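PDB 3LM3: DUF3863 domain-containing protein from Parabacteroides distasonis, which is of unknown function but is probably a glycoside hydrolase or carbohydrate deacetylase. Local coordinates for residues P119-I131 with L152-I166. Residues are numbered along the deposited sequence; the frame is centred on the assembly and turned at random.
Sequences PRERVNREMSEAI and LSADNLRYLAEKENI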
ATOM      1  N   PRO A 119       7.178   5.951  20.172  1.00  8.17           N
ATOM      2  CA  PRO A 119       7.040   4.698  20.875  1.00  8.70           C
ATOM      3  C   PRO A 119       5.692   4.040  20.575  1.00  8.75           C
ATOM      4  O   PRO A 119       4.687   4.718  20.326  1.00  8.23           O
ATOM      5  CB  PRO A 119       7.134   5.088  22.351  1.00 10.87           C
ATOM      6  CG  PRO A 119       7.455   6.504  22.415  1.00 12.98           C
ATOM      7  CD  PRO A 119       7.366   7.103  21.063  1.00  9.76           C
ATOM      8  N   ARG A 120       5.677   2.722  20.634  1.00  8.36           N
ATOM      9  CA  ARG A 120       4.456   1.949  20.364  1.00  7.48           C
ATOM     10  C   ARG A 120       3.264   2.455  21.167  1.00  7.11           C
ATOM     11  O   ARG A 120       2.180   2.632  20.602  1.00  8.39           O
ATOM     12  CB  ARG A 120       4.726   0.457  20.636  1.00  7.69           C
ATOM     13  CG  ARG A 120       5.653  -0.195  19.640  1.00  8.02           C
ATOM     14  CD  ARG A 120       6.201  -1.497  20.146  1.00  8.72           C
ATOM     15  NE  ARG A 120       6.910  -2.202  19.081  1.00  8.33           N
ATOM     16  CZ  ARG A 120       8.179  -2.005  18.720  1.00  8.64           C
ATOM     17  NH1 ARG A 120       8.952  -1.099  19.330  1.00  8.71           N
ATOM     18  NH2 ARG A 120       8.671  -2.678  17.706  1.00 10.54           N
ATOM     19  N   GLU A 121       3.457   2.695  22.460  1.00  8.43           N
ATOM     20  CA  GLU A 121       2.356   3.124  23.324  1.00  8.50           C
ATOM     21  C   GLU A 121       1.806   4.478  22.902  1.00  7.48           C
ATOM     22  O   GLU A 121       0.609   4.720  23.036  1.00  8.41           O
ATOM     23  CB  GLU A 121       2.785   3.185  24.798  1.00 10.93           C
ATOM     24  CG  GLU A 121       3.036   1.826  25.440  1.00 18.96           C
ATOM     25  N   ARG A 122       2.667   5.366  22.409  1.00  7.32           N
ATOM     26  CA  ARG A 122       2.228   6.664  21.928  1.00  7.99           C
ATOM     27  C   ARG A 122       1.409   6.551  20.639  1.00  7.86           C
ATOM     28  O   ARG A 122       0.388   7.221  20.496  1.00  7.59           O
ATOM     29  CB  ARG A 122       3.427   7.595  21.723  1.00  6.29           C
ATOM     30  CG  ARG A 122       3.020   8.955  21.140  1.00  8.07           C
ATOM     31  CD  ARG A 122       4.139   9.943  21.267  1.00  8.11           C
ATOM     32  NE  ARG A 122       3.771  11.205  20.657  1.00  7.93           N
ATOM     33  CZ  ARG A 122       4.571  12.266  20.600  1.00  9.43           C
ATOM     34  NH1 ARG A 122       5.794  12.209  21.119  1.00 10.96           N
ATOM     35  NH2 ARG A 122       4.137  13.392  20.059  1.00  8.97           N
ATOM     36  N   VAL A 123       1.878   5.740  19.683  1.00  6.54           N
ATOM     37  CA  VAL A 123       1.098   5.493  18.494  1.00  5.56           C
ATOM     38  C   VAL A 123      -0.274   4.970  18.887  1.00  6.60           C
ATOM     39  O   VAL A 123      -1.286   5.454  18.371  1.00  7.19           O
ATOM     40  CB  VAL A 123       1.802   4.547  17.511  1.00  6.99           C
ATOM     41  CG1 VAL A 123       0.927   4.259  16.285  1.00  7.26           C
ATOM     42  CG2 VAL A 123       3.184   5.105  17.071  1.00  9.65           C
ATOM     43  N   ASN A 124      -0.328   3.992  19.791  1.00  6.36           N
ATOM     44  CA  ASN A 124      -1.620   3.422  20.167  1.00  7.56           C
ATOM     45  C   ASN A 124      -2.545   4.489  20.776  1.00  6.19           C
ATOM     46  O   ASN A 124      -3.726   4.603  20.414  1.00  7.48           O
ATOM     47  CB  ASN A 124      -1.445   2.259  21.160  1.00  6.78           C
ATOM     48  CG  ASN A 124      -0.732   1.078  20.544  1.00  7.21           C
ATOM     49  OD1 ASN A 124      -0.611   0.991  19.318  1.00  7.66           O
ATOM     50  ND2 ASN A 124      -0.221   0.177  21.385  1.00  8.26           N
ATOM     51  N   ARG A 125      -2.001   5.270  21.691  1.00  6.33           N
ATOM     52  CA  ARG A 125      -2.762   6.299  22.377  1.00  6.55           C
ATOM     53  C   ARG A 125      -3.313   7.313  21.380  1.00  6.58           C
ATOM     54  O   ARG A 125      -4.475   7.714  21.471  1.00  6.68           O
ATOM     55  CB  ARG A 125      -1.905   6.988  23.439  1.00  6.69           C
ATOM     56  CG  ARG A 125      -2.585   8.149  24.108  1.00  8.23           C
ATOM     57  CD  ARG A 125      -1.745   8.705  25.253  1.00 11.56           C
ATOM     58  NE  ARG A 125      -0.454   9.227  24.784  1.00  9.92           N
ATOM     59  CZ  ARG A 125       0.751   8.695  24.991  1.00  8.69           C
ATOM     60  NH1 ARG A 125       0.920   7.577  25.675  1.00 10.87           N
ATOM     61  NH2 ARG A 125       1.819   9.296  24.489  1.00 10.41           N
ATOM     62  N   GLU A 126      -2.478   7.757  20.436  1.00  6.32           N
ATOM     63  CA  GLU A 126      -2.891   8.778  19.490  1.00  7.63           C
ATOM     64  C   GLU A 126      -3.856   8.229  18.447  1.00  7.17           C
ATOM     65  O   GLU A 126      -4.790   8.930  18.056  1.00  8.22           O
ATOM     66  CB  GLU A 126      -1.661   9.460  18.872  1.00  8.11           C
ATOM     67  CG  GLU A 126      -0.897  10.237  19.959  1.00  7.95           C
ATOM     68  CD  GLU A 126       0.275  11.057  19.466  1.00  9.03           C
ATOM     69  OE1 GLU A 126       0.527  11.075  18.246  1.00  9.34           O
ATOM     70  OE2 GLU A 126       0.935  11.686  20.332  1.00  8.98           O
HETATM   71  N   MSE A 127      -3.709   6.975  18.034  1.00  6.46           N
HETATM   72  CA  MSE A 127      -4.730   6.355  17.204  1.00  7.47           C
HETATM   73  C   MSE A 127      -6.076   6.385  17.913  1.00  7.62           C
HETATM   74  O   MSE A 127      -7.091   6.727  17.284  1.00  7.01           O
HETATM   75  CB  MSE A 127      -4.368   4.909  16.811  1.00  7.58           C
HETATM   76  CG  MSE A 127      -3.244   4.788  15.827  1.00  8.65           C
HETATM   77 SE   MSE A 127      -2.994   3.032  15.067  0.75 10.06          SE
HETATM   78  CE  MSE A 127      -2.756   2.057  16.727  1.00  7.61           C
ATOM     79  N   SER A 128      -6.120   6.020  19.194  1.00  7.48           N
ATOM     80  CA  SER A 128      -7.368   6.087  19.938  1.00  6.33           C
ATOM     81  C   SER A 128      -7.946   7.497  19.992  1.00  7.16           C
ATOM     82  O   SER A 128      -9.167   7.692  19.847  1.00  7.58           O
ATOM     83  CB  SER A 128      -7.169   5.510  21.324  1.00  6.59           C
ATOM     84  OG  SER A 128      -6.962   4.108  21.223  1.00 10.31           O
ATOM     85  N   GLU A 129      -7.087   8.491  20.188  1.00  6.93           N
ATOM     86  CA  GLU A 129      -7.552   9.884  20.207  1.00  7.15           C
ATOM     87  C   GLU A 129      -8.166  10.293  18.875  1.00  7.35           C
ATOM     88  O   GLU A 129      -9.214  10.961  18.828  1.00  8.27           O
ATOM     89  CB  GLU A 129      -6.378  10.830  20.536  1.00  8.28           C
ATOM     90  CG  GLU A 129      -5.926  10.780  21.982  1.00  8.78           C
ATOM     91  CD  GLU A 129      -4.659  11.582  22.271  1.00 13.27           C
ATOM     92  OE1 GLU A 129      -4.034  12.139  21.325  1.00 12.43           O
ATOM     93  OE2 GLU A 129      -4.251  11.586  23.455  1.00 11.57           O
ATOM     94  N   ALA A 130      -7.509   9.937  17.786  1.00  7.35           N
ATOM     95  CA  ALA A 130      -8.030  10.253  16.449  1.00  7.15           C
ATOM     96  C   ALA A 130      -9.341   9.555  16.154  1.00  7.54           C
ATOM     97  O   ALA A 130     -10.254  10.164  15.591  1.00  7.57           O
ATOM     98  CB  ALA A 130      -6.985   9.864  15.370  1.00  7.14           C
ATOM     99  N   ILE A 131      -9.447   8.286  16.529  1.00  7.53           N
ATOM    100  CA  ILE A 131     -10.685   7.528  16.321  1.00  8.91           C
ATOM    101  C   ILE A 131     -11.843   8.209  17.053  1.00  8.71           C
ATOM    102  O   ILE A 131     -12.932   8.354  16.502  1.00  9.72           O
ATOM    103  CB  ILE A 131     -10.550   6.071  16.767  1.00  7.54           C
ATOM    104  CG1 ILE A 131      -9.610   5.294  15.839  1.00  8.24           C
ATOM    105  CG2 ILE A 131     -11.925   5.363  16.806  1.00 10.87           C
ATOM    106  CD1 ILE A 131      -9.043   4.049  16.471  1.00 10.58           C
ATOM    107  N   LEU A 152       3.252   1.086  10.686  0.50  9.98           N
ATOM    108  CA  LEU A 152       2.801   0.674  12.031  0.50  9.54           C
ATOM    109  C   LEU A 152       3.674  -0.508  12.474  0.50 10.27           C
ATOM    110  O   LEU A 152       4.328  -1.163  11.653  0.50  9.07           O
ATOM    111  CB  LEU A 152       1.319   0.291  12.054  0.50  9.01           C
ATOM    112  CG  LEU A 152       0.318   1.393  11.653  0.50  5.80           C
ATOM    113  CD1 LEU A 152      -1.143   0.910  11.741  0.50  8.63           C
ATOM    114  CD2 LEU A 152       0.499   2.672  12.491  0.50  8.52           C
ATOM    115  N   SER A 153       3.744  -0.731  13.776  1.00  8.27           N
ATOM    116  CA  SER A 153       4.340  -1.944  14.322  1.00  7.87           C
ATOM    117  C   SER A 153       3.283  -3.030  14.536  1.00  7.08           C
ATOM    118  O   SER A 153       2.057  -2.784  14.593  1.00  7.46           O
ATOM    119  CB  SER A 153       5.005  -1.649  15.667  1.00  9.08           C
ATOM    120  OG  SER A 153       4.042  -1.238  16.630  1.00  9.02           O
ATOM    121  N   ALA A 154       3.748  -4.245  14.741  1.00  7.36           N
ATOM    122  CA  ALA A 154       2.857  -5.347  15.084  1.00  6.67           C
ATOM    123  C   ALA A 154       2.013  -4.998  16.308  1.00  7.34           C
ATOM    124  O   ALA A 154       0.808  -5.312  16.370  1.00  8.86           O
ATOM    125  CB  ALA A 154       3.657  -6.637  15.316  1.00  8.63           C
ATOM    126  N   ASP A 155       2.629  -4.360  17.292  1.00  7.52           N
ATOM    127  CA  ASP A 155       1.881  -4.019  18.489  0.70  7.38           C
ATOM    128  C   ASP A 155       0.745  -3.034  18.212  1.00  7.95           C
ATOM    129  O   ASP A 155      -0.331  -3.087  18.834  1.00  8.94           O
ATOM    130  CB  ASP A 155       2.800  -3.442  19.564  0.70  7.23           C
ATOM    131  CG  ASP A 155       2.070  -3.160  20.832  0.70 12.53           C
ATOM    132  OD1 ASP A 155       1.725  -4.136  21.509  0.70 12.30           O
ATOM    133  OD2 ASP A 155       1.808  -1.981  21.129  0.70 12.00           O
ATOM    134  N   ASN A 156       0.957  -2.122  17.265  1.00  7.05           N
ATOM    135  CA  ASN A 156      -0.085  -1.175  16.897  1.00  6.13           C
ATOM    136  C   ASN A 156      -1.287  -1.918  16.266  1.00  7.40           C
ATOM    137  O   ASN A 156      -2.445  -1.558  16.459  1.00  7.12           O
ATOM    138  CB  ASN A 156       0.418  -0.139  15.893  1.00  6.89           C
ATOM    139  CG  ASN A 156       1.576   0.713  16.364  1.00  7.72           C
ATOM    140  OD1 ASN A 156       2.366   1.158  15.516  1.00  8.30           O
ATOM    141  ND2 ASN A 156       1.670   1.006  17.654  1.00  7.62           N
ATOM    142  N   LEU A 157      -0.986  -2.931  15.462  1.00  7.70           N
ATOM    143  CA  LEU A 157      -2.043  -3.714  14.811  1.00  7.42           C
ATOM    144  C   LEU A 157      -2.817  -4.575  15.802  1.00  7.37           C
ATOM    145  O   LEU A 157      -4.048  -4.671  15.743  1.00  7.37           O
ATOM    146  CB  LEU A 157      -1.416  -4.526  13.681  1.00  7.50           C
ATOM    147  CG  LEU A 157      -0.638  -3.688  12.670  1.00  9.47           C
ATOM    148  CD1 LEU A 157       0.030  -4.563  11.618  1.00 13.59           C
ATOM    149  CD2 LEU A 157      -1.560  -2.681  12.024  1.00 12.37           C
ATOM    150  N   ARG A 158      -2.098  -5.207  16.728  1.00  7.36           N
ATOM    151  CA  ARG A 158      -2.670  -5.912  17.877  0.70  7.86           C
ATOM    152  C   ARG A 158      -3.627  -5.005  18.638  1.00  6.33           C
ATOM    153  O   ARG A 158      -4.747  -5.368  18.991  1.00  6.64           O
ATOM    154  CB  ARG A 158      -1.497  -6.308  18.788  0.70 10.89           C
ATOM    155  CG  ARG A 158      -1.824  -6.982  20.086  0.70 12.81           C
ATOM    156  CD  ARG A 158      -2.207  -6.015  21.199  0.70 16.69           C
ATOM    157  NE  ARG A 158      -1.271  -4.918  21.566  0.70 11.06           N
ATOM    158  CZ  ARG A 158      -1.600  -4.028  22.503  0.70 15.83           C
ATOM    159  NH1 ARG A 158      -2.817  -4.104  23.056  0.70 10.50           N
ATOM    160  NH2 ARG A 158      -0.763  -3.051  22.878  0.70 14.42           N
ATOM    161  N   TYR A 159      -3.140  -3.810  18.940  1.00  5.80           N
ATOM    162  CA  TYR A 159      -3.929  -2.850  19.690  1.00  5.28           C
ATOM    163  C   TYR A 159      -5.223  -2.470  18.950  1.00  6.50           C
ATOM    164  O   TYR A 159      -6.303  -2.398  19.536  1.00  6.83           O
ATOM    165  CB  TYR A 159      -3.073  -1.603  19.970  1.00  7.22           C
ATOM    166  CG  TYR A 159      -3.766  -0.491  20.705  1.00  6.97           C
ATOM    167  CD1 TYR A 159      -4.441   0.518  20.015  1.00  7.75           C
ATOM    168  CD2 TYR A 159      -3.721  -0.442  22.091  1.00  8.22           C
ATOM    169  CE1 TYR A 159      -5.070   1.546  20.701  1.00  7.51           C
ATOM    170  CE2 TYR A 159      -4.323   0.579  22.778  1.00  7.47           C
ATOM    171  CZ  TYR A 159      -5.007   1.568  22.090  1.00  8.65           C
ATOM    172  OH  TYR A 159      -5.593   2.608  22.821  1.00 10.58           O
ATOM    173  N   LEU A 160      -5.110  -2.194  17.661  1.00  6.37           N
ATOM    174  CA  LEU A 160      -6.300  -1.858  16.869  0.60  6.85           C
ATOM    175  C   LEU A 160      -7.313  -2.971  16.940  1.00  7.52           C
ATOM    176  O   LEU A 160      -8.489  -2.718  17.216  1.00  8.89           O
ATOM    177  CB  LEU A 160      -5.957  -1.603  15.402  0.60  7.15           C
ATOM    178  CG  LEU A 160      -5.281  -0.275  15.154  0.60  2.17           C
ATOM    179  CD1 LEU A 160      -4.876  -0.127  13.667  0.60  4.14           C
ATOM    180  CD2 LEU A 160      -6.131   0.903  15.624  0.60  7.30           C
ATOM    181  N   ALA A 161      -6.864  -4.210  16.726  1.00  6.83           N
ATOM    182  CA  ALA A 161      -7.771  -5.344  16.684  1.00  9.83           C
ATOM    183  C   ALA A 161      -8.442  -5.551  18.037  1.00  9.96           C
ATOM    184  O   ALA A 161      -9.663  -5.733  18.129  1.00 10.93           O
ATOM    185  CB  ALA A 161      -7.008  -6.616  16.291  1.00  9.67           C
ATOM    186  N   GLU A 162      -7.640  -5.562  19.100  1.00  7.75           N
ATOM    187  CA  GLU A 162      -8.086  -6.019  20.409  1.00  7.04           C
ATOM    188  C   GLU A 162      -8.671  -4.905  21.250  1.00  8.22           C
ATOM    189  O   GLU A 162      -9.630  -5.131  22.012  1.00 11.58           O
ATOM    190  CB  GLU A 162      -6.939  -6.745  21.120  1.00 10.29           C
ATOM    191  CG  GLU A 162      -6.544  -7.996  20.297  1.00 13.27           C
ATOM    192  CD  GLU A 162      -5.282  -8.754  20.716  1.00 25.42           C
ATOM    193  OE1 GLU A 162      -4.625  -8.407  21.733  1.00 16.25           O
ATOM    194  OE2 GLU A 162      -4.939  -9.725  19.971  1.00 23.19           O
ATOM    195  N   LYS A 163      -8.151  -3.690  21.115  1.00  8.01           N
ATOM    196  CA  LYS A 163      -8.639  -2.586  21.932  0.50  7.28           C
ATOM    197  C   LYS A 163      -9.602  -1.637  21.234  1.00  8.59           C
ATOM    198  O   LYS A 163     -10.425  -0.979  21.901  1.00 12.45           O
ATOM    199  CB  LYS A 163      -7.480  -1.855  22.586  0.50  7.87           C
ATOM    200  CG  LYS A 163      -6.769  -2.781  23.531  0.50  6.90           C
ATOM    201  CD  LYS A 163      -5.537  -2.232  24.121  0.50 12.18           C
ATOM    202  CE  LYS A 163      -5.133  -3.036  25.357  0.50 13.01           C
ATOM    203  NZ  LYS A 163      -3.747  -2.739  25.813  0.50 13.03           N
ATOM    204  N   GLU A 164      -9.519  -1.540  19.906  1.00  8.31           N
ATOM    205  CA  GLU A 164     -10.421  -0.678  19.133  1.00  7.83           C
ATOM    206  C   GLU A 164     -11.399  -1.428  18.241  1.00  7.44           C
ATOM    207  O   GLU A 164     -12.237  -0.809  17.574  1.00  9.27           O
ATOM    208  CB  GLU A 164      -9.619   0.369  18.335  1.00  8.62           C
ATOM    209  CG  GLU A 164      -8.886   1.375  19.222  1.00  9.82           C
ATOM    210  CD  GLU A 164      -9.806   2.381  19.927  1.00 13.72           C
ATOM    211  OE1 GLU A 164     -11.042   2.338  19.821  1.00 14.09           O
ATOM    212  OE2 GLU A 164      -9.268   3.253  20.636  1.00 19.01           O
ATOM    213  N   ASN A 165     -11.307  -2.760  18.217  1.00  7.37           N
ATOM    214  CA  ASN A 165     -12.154  -3.572  17.367  1.00  8.04           C
ATOM    215  C   ASN A 165     -12.119  -3.091  15.909  1.00  8.98           C
ATOM    216  O   ASN A 165     -13.158  -3.014  15.214  1.00  9.30           O
ATOM    217  CB  ASN A 165     -13.589  -3.595  17.929  1.00  8.27           C
ATOM    218  CG  ASN A 165     -14.443  -4.690  17.330  1.00 16.24           C
ATOM    219  OD1 ASN A 165     -13.958  -5.754  16.926  1.00 15.46           O
ATOM    220  ND2 ASN A 165     -15.751  -4.442  17.299  1.00 17.44           N
ATOM    221  N   ILE A 166     -10.904  -2.762  15.437  1.00  6.56           N
ATOM    222  CA  ILE A 166     -10.653  -2.377  14.042  1.00  6.50           C
ATOM    223  C   ILE A 166      -9.700  -3.410  13.498  1.00  8.02           C
ATOM    224  O   ILE A 166      -8.675  -3.673  14.106  1.00  8.98           O
ATOM    225  CB  ILE A 166     -10.102  -0.957  13.927  1.00  7.35           C
ATOM    226  CG1 ILE A 166     -11.222   0.041  14.227  1.00  8.21           C
ATOM    227  CG2 ILE A 166      -9.463  -0.745  12.524  1.00  9.05           C
ATOM    228  CD1 ILE A 166     -10.731   1.485  14.384  1.00 10.55           C
TER
HETATM  229  O   HOH W   1       5.448  -4.461  17.920  1.00  9.49           O
HETATM  230  O   HOH W   2     -10.822   5.599  20.764  1.00 14.98           O
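Arg120 lays its extended chain past Ser153, Arg120 CG lying 3.6 Å from Ser153 OG; its NE reaches the backbone N of Asp155 through one water, while its terminal nitrogens form salt bridges with Glu396 and Asp399. Val123 sets CG1 against the amide of Asn156, whose backbone N and OD1 complete a capping box with Ser153 at the start of helix 154-163. Asn124 is a knob among Asp155, Asn156, Arg158 and Tyr159. Its OD1 accepts from Asn156 ND2 at 2.8 Å, the donor lying above the carbonyl plane, and its ND2 donates to Asp155 OD2 at 3.0 Å, nearly within its own amide plane. The same amide stacks on the Tyr159 ring, planes 5° apart, and Asn124 CB makes a CH-pi contact over the ring centre. With Tyr159 cut back to an alanine, the Asn124 amide is likely to lose its stacking face and Ser128 OG its phenolic neighbour. The helices cross at -34°, axes 9.3 Å apart; strands 146-148 and 168-172 pair in parallel, making helix 154-163 a beta-alpha-beta crossover, consistent with the beta/alpha architecture of glycoside hydrolases and deacetylases. Met127, bent at chi3 (-57°), brings CE to 3.7 Å from Leu160 CD2. Ser128 OG donates to the anti lone pair of Glu164 OE2 at 2.5 Å and lies at the Tyr159 ring edge, 2.6 Å from Tyr159 OH. Ile131 CD1 packs on Ile166 CD1 and on CG of Glu164, a residue whose carboxylate also bridges to Arg143.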